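Local coordinates for arylesterase (Sulfolobus solfataricus, PDB 5L2P), which hydrolyses aromatic esters and p-nitrophenyl fatty acid esters, as well as organophosphates such as paraoxon, with broad substrate specificity, at residues A[29-32]-A[33-37]; A[198-202]-A[203-207]; A[209-212]-A[213-216]. All coordinates share one frame; numbering follows the deposited sequence.

Interaction 1: residues A[29-32]-A[33-37]; sequences EIRQ and KVNEL
Four backbone hydrogen bonds tie 29-32 to the next turn of helix 27-39: Lys33 N to Glu29 O, Val34 N to Ile30 O, Asn35 N to Arg31 O and Glu36 N to Gln32 O. Among apolar groups, Ile30 CG2 meets Val34 CG2 at 4.3 Å; these branched side chains suit a buried face, where Ile30 packs on Phe22 and Tyr25, and Val34 on Leu88. Among polar side chains, Arg31 and Asn35 run side by side, guanidinium and amide planes 5° apart and Arg31 CG 3.9 Å from Asn35 ND2; Asn35 CG lies opposite its carbonyl carbon, beside the backbone N (chi1 -75°), which sets the amide there. Their polar ends reach two loops: Arg31 NE bonds Ile87 O and Asn35 OD1 accepts Gly89 N in one, while Arg31 NH1 pairs with Glu119 in the other. Were Asn35 an alanine, the Gly89 amide would probably lose this acceptor and a gap open beside Leu88. Gln32 and Glu36 lie likewise on the exposed side, amide and carboxylate planes 46° apart. The result is an amphipathic helix, the Val34 side chain about 10 Å from those of the probable catalytic residues Ser156 and His281, consistent with the N-terminal cap of GDXG esterases.

Interaction 2: residues A[198-202]-A[203-207]; sequences YRKGY and FLDIN
Arg199 and Ile206 bring the two arms of this turn together: Ile206 N makes a weak hydrogen bond to Arg199 O at 3.3 Å, and Arg199 CB lies 4.3 Å from Ile206 CB. Arg199 CG sits between its own N and carbonyl carbon (chi1 64°), and from there the chain runs extended past Ile206 O; at its far end NH2 forms a salt bridge with Glu266 of a third subunit. Lys200 instead bends back, crossing the Asp205 side chain at about a right angle with CD 3.6 Å from Asp205 OD1. Its ammonium group passes the carboxylate by and reaches Asn207 OD1, to which NZ donates at 3.2 Å, tilted 27° from the carbonyl plane. At Gly201 the backbone has a positive phi of 101°, where a side chain would crowd the preceding carbonyl, so glycine fits. Gly201 N points at Asp205 OD1, 3.0 Å away, nearly along the C-O axis, while OD2 is bonded to the Tyr15 hydroxyl; the carboxylate thus joins the turn to helix 5-17. Tyr202 O accepts Leu204 N at 2.7 Å through a bent bond, turning the chain sharply and sending the Phe203 ring off toward Tyr14 and Leu284. Leu204 then centres an inverse gamma turn, closed by a weak bond from Asp205 N to Phe203 O, and packs on His281, with its side chain also about 4 Å from that of Asp251. A non-helical turn pinned by an aspartate and carrying a leucine onto the probable catalytic histidine, this segment borders an alpha/beta-hydrolase active site.

Interaction 3: residues A[209-212]-A[213-216]; sequences PVDY and GVKM
Lys215 N to Asp211 O (3.1 Å, N-H...O angle 171°) and Met216 N to Tyr212 O (3.2 Å) are the bonds that close the first turn of helix 212-217. Ahead of it, Val210 CG1 reaches both Val214 CG1 at 3.9 Å and the aliphatic part of Lys215, at CG, 3.7 Å away, so a branched hydrocarbon covers the start of the helix. Asp211 stands at the N-cap. A chi1 of 77° swings its carboxylate in beside the helix start, OD1 against the Val214 side chain and OD2 3.6 Å from Gly213 N; a negative charge here would probably interact well with the positive end of the helix dipole. Tyr212 and Met216, one turn apart, make a Met-aromatic contact. Met216 CG lies over one face of the Tyr212 ring, 4.0 Å from its centroid, as a CH-pi contact, while SD approaches obliquely at 4.3 Å from that centroid. The methionine chain bends at chi2 and chi3, which carries CE along to the phenol end, 3.6 Å from Tyr212 CZ. Methionine's unbranched, flexible chain suits this lie against the ring. Both residues also touch Phe27 of helix 27-39.

Along the chain the three interactions come in series. Interaction 1 lies on helix 27-39, ahead of the sheet; interactions 2 and 3 follow one another between strands 178-182 and 242-248, interaction 2 in the loop after helix 193-197 and interaction 3 where that loop enters helix 212-217. The centres of interactions 2 and 3 are 13 Å apart, and Ile206 CG2 touches Asp211 CB at 3.7 Å. Interaction 1 is about 18 Å from interaction 2, centre to centre, yet Leu37 packs on Phe203; the nearest atoms of interactions 1 and 3 are about 6 Å apart. N-terminal helix and insertion thus gather near the probable catalytic residues, consistent with the cap of this esterase family.

Interaction 1: residues A[29-32]-A[33-37]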
ATOM      1  N   GLU A  29       8.140 -27.618 -26.711  1.00 75.85           N
ATOM      2  CA  GLU A  29       8.834 -26.522 -27.380  1.00 78.11           C
ATOM      3  C   GLU A  29       8.761 -25.212 -26.581  1.00 72.90           C
ATOM      4  O   GLU A  29       9.714 -24.452 -26.572  1.00 68.39           O
ATOM      5  CB  GLU A  29       8.310 -26.318 -28.797  1.00 83.49           C
ATOM      6  CG  GLU A  29       8.441 -27.557 -29.658  1.00 93.98           C
ATOM      7  CD  GLU A  29       9.864 -28.106 -29.701  1.00100.93           C
ATOM      8  OE1 GLU A  29      10.783 -27.340 -30.082  1.00103.39           O
ATOM      9  OE2 GLU A  29      10.069 -29.294 -29.342  1.00106.40           O
ATOM     10  N   ILE A  30       7.640 -24.975 -25.900  1.00 69.49           N
ATOM     11  CA  ILE A  30       7.505 -23.816 -25.001  1.00 67.36           C
ATOM     12  C   ILE A  30       8.459 -23.927 -23.811  1.00 65.31           C
ATOM     13  O   ILE A  30       9.119 -22.952 -23.444  1.00 64.25           O
ATOM     14  CB  ILE A  30       6.044 -23.612 -24.521  1.00 65.35           C
ATOM     15  CG1 ILE A  30       5.174 -23.196 -25.725  1.00 64.59           C
ATOM     16  CG2 ILE A  30       5.963 -22.542 -23.431  1.00 63.65           C
ATOM     17  CD1 ILE A  30       3.697 -23.366 -25.513  1.00 64.82           C
ATOM     18  N   ARG A  31       8.541 -25.125 -23.241  1.00 64.94           N
ATOM     19  CA  ARG A  31       9.485 -25.404 -22.155  1.00 64.70           C
ATOM     20  C   ARG A  31      10.904 -25.036 -22.587  1.00 66.05           C
ATOM     21  O   ARG A  31      11.603 -24.284 -21.917  1.00 67.92           O
ATOM     22  CB  ARG A  31       9.391 -26.879 -21.725  1.00 64.71           C
ATOM     23  CG  ARG A  31      10.448 -27.328 -20.720  1.00 64.64           C
ATOM     24  CD  ARG A  31      10.282 -28.806 -20.353  1.00 63.53           C
ATOM     25  NE  ARG A  31       9.302 -29.049 -19.295  1.00 63.33           N
ATOM     26  CZ  ARG A  31       8.828 -30.250 -18.969  1.00 63.82           C
ATOM     27  NH1 ARG A  31       9.203 -31.321 -19.648  1.00 65.92           N
ATOM     28  NH2 ARG A  31       7.955 -30.393 -17.979  1.00 63.57           N
ATOM     29  N   GLN A  32      11.312 -25.559 -23.729  1.00 68.82           N
ATOM     30  CA  GLN A  32      12.644 -25.313 -24.272  1.00 68.60           C
ATOM     31  C   GLN A  32      12.858 -23.845 -24.616  1.00 65.69           C
ATOM     32  O   GLN A  32      13.929 -23.306 -24.335  1.00 63.72           O
ATOM     33  CB  GLN A  32      12.841 -26.192 -25.511  1.00 73.63           C
ATOM     34  CG  GLN A  32      14.168 -26.022 -26.245  1.00 79.62           C
ATOM     35  CD  GLN A  32      14.350 -27.043 -27.351  1.00 84.25           C
ATOM     36  OE1 GLN A  32      13.762 -28.123 -27.308  1.00 86.95           O
ATOM     37  NE2 GLN A  32      15.166 -26.709 -28.343  1.00 88.05           N
ATOM     38  N   LYS A  33      11.870 -23.189 -25.220  1.00 64.21           N
ATOM     39  CA  LYS A  33      12.048 -21.796 -25.623  1.00 67.87           C
ATOM     40  C   LYS A  33      12.206 -20.859 -24.405  1.00 69.76           C
ATOM     41  O   LYS A  33      12.985 -19.909 -24.461  1.00 70.99           O
ATOM     42  CB  LYS A  33      10.884 -21.325 -26.475  1.00 71.30           C
ATOM     43  CG  LYS A  33      11.237 -20.228 -27.478  1.00 74.59           C
ATOM     44  CD  LYS A  33      10.092 -20.001 -28.478  1.00 80.61           C
ATOM     45  CE  LYS A  33       9.970 -21.078 -29.570  1.00 81.61           C
ATOM     46  NZ  LYS A  33      10.856 -20.800 -30.743  1.00 81.04           N
ATOM     47  N   VAL A  34      11.469 -21.127 -23.314  1.00 65.01           N
ATOM     48  CA  VAL A  34      11.611 -20.367 -22.106  1.00 63.19           C
ATOM     49  C   VAL A  34      12.946 -20.688 -21.417  1.00 61.85           C
ATOM     50  O   VAL A  34      13.608 -19.797 -20.880  1.00 61.22           O
ATOM     51  CB  VAL A  34      10.439 -20.622 -21.132  1.00 64.15           C
ATOM     52  CG1 VAL A  34      10.704 -19.960 -19.751  1.00 62.40           C
ATOM     53  CG2 VAL A  34       9.131 -20.133 -21.764  1.00 63.54           C
ATOM     54  N   ASN A  35      13.345 -21.956 -21.409  1.00 59.19           N
ATOM     55  CA  ASN A  35      14.630 -22.343 -20.823  1.00 57.20           C
ATOM     56  C   ASN A  35      15.804 -21.614 -21.467  1.00 61.72           C
ATOM     57  O   ASN A  35      16.717 -21.207 -20.762  1.00 61.50           O
ATOM     58  CB  ASN A  35      14.828 -23.850 -20.893  1.00 54.79           C
ATOM     59  CG  ASN A  35      13.984 -24.607 -19.868  1.00 53.76           C
ATOM     60  OD1 ASN A  35      13.368 -24.018 -18.983  1.00 51.75           O
ATOM     61  ND2 ASN A  35      13.976 -25.919 -19.969  1.00 52.85           N
ATOM     62  N   GLU A  36      15.764 -21.448 -22.797  1.00 69.04           N
ATOM     63  CA  GLU A  36      16.807 -20.744 -23.559  1.00 71.25           C
ATOM     64  C   GLU A  36      16.822 -19.268 -23.153  1.00 70.59           C
ATOM     65  O   GLU A  36      17.900 -18.664 -23.042  1.00 69.01           O
ATOM     66  CB  GLU A  36      16.551 -20.830 -25.056  1.00 77.66           C
ATOM     67  CG  GLU A  36      16.496 -22.239 -25.654  1.00 86.27           C
ATOM     68  CD  GLU A  36      17.835 -22.835 -26.033  1.00 90.09           C
ATOM     69  OE1 GLU A  36      18.838 -22.094 -25.990  1.00 92.83           O
ATOM     70  OE2 GLU A  36      17.856 -24.049 -26.358  1.00 89.57           O
ATOM     71  N   LEU A  37      15.633 -18.686 -22.952  1.00 71.55           N
ATOM     72  CA  LEU A  37      15.489 -17.287 -22.448  1.00 74.29           C
ATOM     73  C   LEU A  37      16.129 -17.099 -21.076  1.00 69.45           C
ATOM     74  O   LEU A  37      16.852 -16.131 -20.854  1.00 76.73           O
ATOM     75  CB  LEU A  37      14.000 -16.855 -22.359  1.00 75.47           C
ATOM     76  CG  LEU A  37      13.600 -15.535 -21.657  1.00 75.98           C
ATOM     77  CD1 LEU A  37      14.321 -14.346 -22.271  1.00 78.87           C
ATOM     78  CD2 LEU A  37      12.088 -15.259 -21.731  1.00 76.21           C
TER

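Interaction 2: residues A[198-202]-A[203-207]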
ATOM      1  N   TYR A 198      -0.467  -6.982 -10.257  1.00 47.99           N
ATOM      2  CA  TYR A 198       0.667  -7.336 -11.137  1.00 50.27           C
ATOM      3  C   TYR A 198       0.591  -8.767 -11.640  1.00 50.49           C
ATOM      4  O   TYR A 198       1.620  -9.363 -11.954  1.00 49.99           O
ATOM      5  CB  TYR A 198       1.976  -7.137 -10.405  1.00 50.57           C
ATOM      6  CG  TYR A 198       2.043  -5.860  -9.613  1.00 49.85           C
ATOM      7  CD1 TYR A 198       1.803  -4.628 -10.213  1.00 50.42           C
ATOM      8  CD2 TYR A 198       2.349  -5.884  -8.274  1.00 48.99           C
ATOM      9  CE1 TYR A 198       1.838  -3.451  -9.482  1.00 50.34           C
ATOM     10  CE2 TYR A 198       2.393  -4.719  -7.539  1.00 47.88           C
ATOM     11  CZ  TYR A 198       2.128  -3.506  -8.141  1.00 49.14           C
ATOM     12  OH  TYR A 198       2.208  -2.312  -7.445  1.00 49.89           O
ATOM     13  N   ARG A 199      -0.620  -9.313 -11.730  1.00 50.30           N
ATOM     14  CA  ARG A 199      -0.805 -10.659 -12.248  1.00 50.74           C
ATOM     15  C   ARG A 199      -0.924 -10.654 -13.773  1.00 53.14           C
ATOM     16  O   ARG A 199      -1.435 -11.592 -14.343  1.00 54.11           O
ATOM     17  CB  ARG A 199      -2.044 -11.302 -11.608  1.00 51.87           C
ATOM     18  CG  ARG A 199      -3.315 -10.575 -11.960  1.00 55.73           C
ATOM     19  CD  ARG A 199      -4.551 -11.241 -11.384  1.00 61.06           C
ATOM     20  NE  ARG A 199      -5.693 -10.972 -12.250  1.00 66.46           N
ATOM     21  CZ  ARG A 199      -6.602 -11.856 -12.592  1.00 67.30           C
ATOM     22  NH1 ARG A 199      -6.537 -13.098 -12.113  1.00 74.24           N
ATOM     23  NH2 ARG A 199      -7.577 -11.484 -13.395  1.00 67.65           N
ATOM     24  N   LYS A 200      -0.561  -9.557 -14.432  1.00 55.62           N
ATOM     25  CA  LYS A 200      -0.705  -9.494 -15.878  1.00 57.10           C
ATOM     26  C   LYS A 200       0.024  -8.304 -16.456  1.00 57.03           C
ATOM     27  O   LYS A 200      -0.352  -7.182 -16.180  1.00 59.46           O
ATOM     28  CB  LYS A 200      -2.185  -9.452 -16.249  1.00 57.15           C
ATOM     29  CG  LYS A 200      -2.575 -10.468 -17.304  1.00 61.67           C
ATOM     30  CD  LYS A 200      -2.275 -11.921 -16.924  1.00 62.82           C
ATOM     31  CE  LYS A 200      -3.539 -12.653 -16.477  1.00 62.57           C
ATOM     32  NZ  LYS A 200      -4.568 -12.737 -17.567  1.00 64.48           N
ATOM     33  N   GLY A 201       1.055  -8.553 -17.259  1.00 56.23           N
ATOM     34  CA  GLY A 201       1.847  -7.482 -17.879  1.00 58.00           C
ATOM     35  C   GLY A 201       3.175  -7.211 -17.178  1.00 58.51           C
ATOM     36  O   GLY A 201       3.729  -6.138 -17.258  1.00 62.38           O
ATOM     37  N   TYR A 202       3.668  -8.201 -16.452  1.00 56.52           N
ATOM     38  CA  TYR A 202       4.899  -8.114 -15.715  1.00 52.52           C
ATOM     39  C   TYR A 202       5.553  -9.487 -15.683  1.00 53.95           C
ATOM     40  O   TYR A 202       5.966  -9.959 -14.625  1.00 49.71           O
ATOM     41  CB  TYR A 202       4.629  -7.634 -14.299  1.00 50.43           C
ATOM     42  CG  TYR A 202       3.922  -6.294 -14.192  1.00 48.91           C
ATOM     43  CD1 TYR A 202       4.618  -5.108 -14.185  1.00 50.06           C
ATOM     44  CD2 TYR A 202       2.574  -6.230 -14.094  1.00 48.94           C
ATOM     45  CE1 TYR A 202       3.966  -3.899 -14.076  1.00 48.94           C
ATOM     46  CE2 TYR A 202       1.899  -5.045 -13.958  1.00 47.74           C
ATOM     47  CZ  TYR A 202       2.604  -3.875 -13.941  1.00 49.10           C
ATOM     48  OH  TYR A 202       1.947  -2.652 -13.816  1.00 49.25           O
ATOM     49  N   PHE A 203       5.670 -10.080 -16.888  1.00 59.19           N
ATOM     50  CA  PHE A 203       6.317 -11.355 -17.145  1.00 60.57           C
ATOM     51  C   PHE A 203       5.596 -12.537 -16.525  1.00 62.53           C
ATOM     52  O   PHE A 203       5.109 -13.406 -17.258  1.00 70.07           O
ATOM     53  CB  PHE A 203       7.783 -11.335 -16.732  1.00 60.32           C
ATOM     54  CG  PHE A 203       8.472 -12.641 -16.995  1.00 63.01           C
ATOM     55  CD1 PHE A 203       8.908 -12.987 -18.289  1.00 65.39           C
ATOM     56  CD2 PHE A 203       8.621 -13.563 -15.982  1.00 64.90           C
ATOM     57  CE1 PHE A 203       9.535 -14.197 -18.530  1.00 64.09           C
ATOM     58  CE2 PHE A 203       9.240 -14.786 -16.227  1.00 66.03           C
ATOM     59  CZ  PHE A 203       9.705 -15.093 -17.499  1.00 64.65           C
ATOM     60  N   LEU A 204       5.552 -12.593 -15.198  1.00 61.08           N
ATOM     61  CA  LEU A 204       4.872 -13.674 -14.481  1.00 60.61           C
ATOM     62  C   LEU A 204       3.360 -13.537 -14.582  1.00 63.80           C
ATOM     63  O   LEU A 204       2.735 -12.943 -13.675  1.00 71.45           O
ATOM     64  CB  LEU A 204       5.243 -13.663 -12.985  1.00 58.28           C
ATOM     65  CG  LEU A 204       4.756 -14.851 -12.173  1.00 57.21           C
ATOM     66  CD1 LEU A 204       5.234 -16.147 -12.831  1.00 60.71           C
ATOM     67  CD2 LEU A 204       5.314 -14.799 -10.760  1.00 58.03           C
ATOM     68  N   ASP A 205       2.788 -14.062 -15.663  1.00 60.02           N
ATOM     69  CA  ASP A 205       1.369 -13.949 -15.886  1.00 60.33           C
ATOM     70  C   ASP A 205       0.576 -15.068 -15.227  1.00 58.60           C
ATOM     71  O   ASP A 205       0.691 -16.191 -15.609  1.00 59.19           O
ATOM     72  CB  ASP A 205       1.037 -13.894 -17.370  1.00 62.68           C
ATOM     73  CG  ASP A 205       1.585 -12.647 -18.044  1.00 63.04           C
ATOM     74  OD1 ASP A 205       1.207 -11.525 -17.689  1.00 56.50           O
ATOM     75  OD2 ASP A 205       2.377 -12.811 -18.991  1.00 72.06           O
ATOM     76  N   ILE A 206      -0.292 -14.705 -14.280  1.00 56.02           N
ATOM     77  CA  ILE A 206      -1.058 -15.640 -13.456  1.00 54.73           C
ATOM     78  C   ILE A 206      -2.564 -15.460 -13.648  1.00 55.73           C
ATOM     79  O   ILE A 206      -3.070 -14.369 -13.587  1.00 58.73           O
ATOM     80  CB  ILE A 206      -0.730 -15.396 -11.973  1.00 54.49           C
ATOM     81  CG1 ILE A 206       0.768 -15.555 -11.739  1.00 52.91           C
ATOM     82  CG2 ILE A 206      -1.509 -16.347 -11.066  1.00 55.35           C
ATOM     83  CD1 ILE A 206       1.198 -15.206 -10.324  1.00 52.18           C
ATOM     84  N   ASN A 207      -3.285 -16.542 -13.916  1.00 57.37           N
ATOM     85  CA  ASN A 207      -4.751 -16.527 -13.960  1.00 57.48           C
ATOM     86  C   ASN A 207      -5.315 -16.947 -12.622  1.00 54.87           C
ATOM     87  O   ASN A 207      -4.689 -17.721 -11.890  1.00 52.71           O
ATOM     88  CB  ASN A 207      -5.295 -17.462 -15.060  1.00 60.96           C
ATOM     89  CG  ASN A 207      -5.123 -16.875 -16.455  1.00 66.45           C
ATOM     90  OD1 ASN A 207      -5.427 -15.691 -16.685  1.00 69.48           O
ATOM     91  ND2 ASN A 207      -4.629 -17.692 -17.402  1.00 68.06           N
TER

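Interaction 3: residues A[209-212]-A[213-216]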
ATOM      1  N   PRO A 209      -8.936 -18.328 -10.380  1.00 54.44           N
ATOM      2  CA  PRO A 209      -8.371 -18.610  -9.057  1.00 56.13           C
ATOM      3  C   PRO A 209      -7.156 -19.542  -9.044  1.00 56.58           C
ATOM      4  O   PRO A 209      -6.271 -19.377  -8.194  1.00 58.25           O
ATOM      5  CB  PRO A 209      -9.550 -19.257  -8.296  1.00 55.89           C
ATOM      6  CG  PRO A 209     -10.336 -19.909  -9.359  1.00 57.26           C
ATOM      7  CD  PRO A 209     -10.206 -19.043 -10.596  1.00 56.06           C
ATOM      8  N   VAL A 210      -7.110 -20.515  -9.947  1.00 57.26           N
ATOM      9  CA  VAL A 210      -5.988 -21.466  -9.956  1.00 56.95           C
ATOM     10  C   VAL A 210      -5.247 -21.347 -11.298  1.00 61.44           C
ATOM     11  O   VAL A 210      -5.807 -21.655 -12.347  1.00 63.42           O
ATOM     12  CB  VAL A 210      -6.471 -22.925  -9.766  1.00 57.75           C
ATOM     13  CG1 VAL A 210      -5.296 -23.848  -9.547  1.00 57.93           C
ATOM     14  CG2 VAL A 210      -7.413 -23.046  -8.580  1.00 58.52           C
ATOM     15  N   ASP A 211      -3.983 -20.925 -11.286  1.00 64.57           N
ATOM     16  CA  ASP A 211      -3.263 -20.743 -12.541  1.00 67.39           C
ATOM     17  C   ASP A 211      -2.743 -22.070 -13.112  1.00 71.24           C
ATOM     18  O   ASP A 211      -2.801 -23.135 -12.469  1.00 65.38           O
ATOM     19  CB  ASP A 211      -2.142 -19.713 -12.448  1.00 68.80           C
ATOM     20  CG  ASP A 211      -0.904 -20.249 -11.761  1.00 71.17           C
ATOM     21  OD1 ASP A 211      -1.040 -20.896 -10.700  1.00 70.85           O
ATOM     22  OD2 ASP A 211       0.200 -20.042 -12.305  1.00 76.23           O
ATOM     23  N   TYR A 212      -2.267 -21.960 -14.355  1.00 73.37           N
ATOM     24  CA  TYR A 212      -1.856 -23.089 -15.164  1.00 75.78           C
ATOM     25  C   TYR A 212      -0.757 -23.896 -14.494  1.00 71.07           C
ATOM     26  O   TYR A 212      -0.805 -25.130 -14.518  1.00 73.24           O
ATOM     27  CB  TYR A 212      -1.372 -22.585 -16.522  1.00 81.70           C
ATOM     28  CG  TYR A 212      -0.930 -23.656 -17.471  1.00 90.36           C
ATOM     29  CD1 TYR A 212      -1.787 -24.692 -17.805  1.00 96.50           C
ATOM     30  CD2 TYR A 212       0.345 -23.628 -18.053  1.00 94.71           C
ATOM     31  CE1 TYR A 212      -1.395 -25.691 -18.690  1.00101.95           C
ATOM     32  CE2 TYR A 212       0.745 -24.615 -18.958  1.00 99.37           C
ATOM     33  CZ  TYR A 212      -0.124 -25.654 -19.260  1.00104.08           C
ATOM     34  OH  TYR A 212       0.237 -26.662 -20.146  1.00114.69           O
ATOM     35  N   GLY A 213       0.226 -23.213 -13.913  1.00 67.25           N
ATOM     36  CA  GLY A 213       1.361 -23.903 -13.328  1.00 62.95           C
ATOM     37  C   GLY A 213       0.988 -24.759 -12.141  1.00 61.20           C
ATOM     38  O   GLY A 213       1.485 -25.857 -11.993  1.00 58.85           O
ATOM     39  N   VAL A 214       0.105 -24.242 -11.284  1.00 61.59           N
ATOM     40  CA  VAL A 214      -0.374 -24.971 -10.112  1.00 56.96           C
ATOM     41  C   VAL A 214      -1.201 -26.189 -10.537  1.00 56.05           C
ATOM     42  O   VAL A 214      -1.003 -27.250 -10.017  1.00 53.70           O
ATOM     43  CB  VAL A 214      -1.210 -24.038  -9.184  1.00 57.14           C
ATOM     44  CG1 VAL A 214      -1.831 -24.799  -8.012  1.00 56.58           C
ATOM     45  CG2 VAL A 214      -0.339 -22.916  -8.640  1.00 54.68           C
ATOM     46  N   LYS A 215      -2.121 -26.030 -11.477  1.00 59.69           N
ATOM     47  CA  LYS A 215      -2.942 -27.146 -11.976  1.00 63.99           C
ATOM     48  C   LYS A 215      -2.104 -28.308 -12.514  1.00 64.35           C
ATOM     49  O   LYS A 215      -2.485 -29.468 -12.380  1.00 63.15           O
ATOM     50  CB  LYS A 215      -3.864 -26.688 -13.103  1.00 70.80           C
ATOM     51  CG  LYS A 215      -5.075 -25.898 -12.659  1.00 77.15           C
ATOM     52  CD  LYS A 215      -5.886 -25.480 -13.875  1.00 85.71           C
ATOM     53  CE  LYS A 215      -7.091 -24.617 -13.491  1.00 89.77           C
ATOM     54  NZ  LYS A 215      -8.252 -25.446 -13.044  1.00 90.78           N
ATOM     55  N   MET A 216      -0.975 -27.985 -13.136  1.00 65.33           N
ATOM     56  CA  MET A 216      -0.070 -28.995 -13.693  1.00 66.68           C
ATOM     57  C   MET A 216       0.726 -29.709 -12.609  1.00 63.28           C
ATOM     58  O   MET A 216       1.014 -30.884 -12.730  1.00 65.27           O
ATOM     59  CB  MET A 216       0.891 -28.337 -14.669  1.00 69.56           C
ATOM     60  CG  MET A 216       0.175 -27.698 -15.834  1.00 75.89           C
ATOM     61  SD  MET A 216       0.242 -28.771 -17.268  1.00 87.37           S
ATOM     62  CE  MET A 216       1.853 -28.302 -17.912  1.00 85.39           C
TER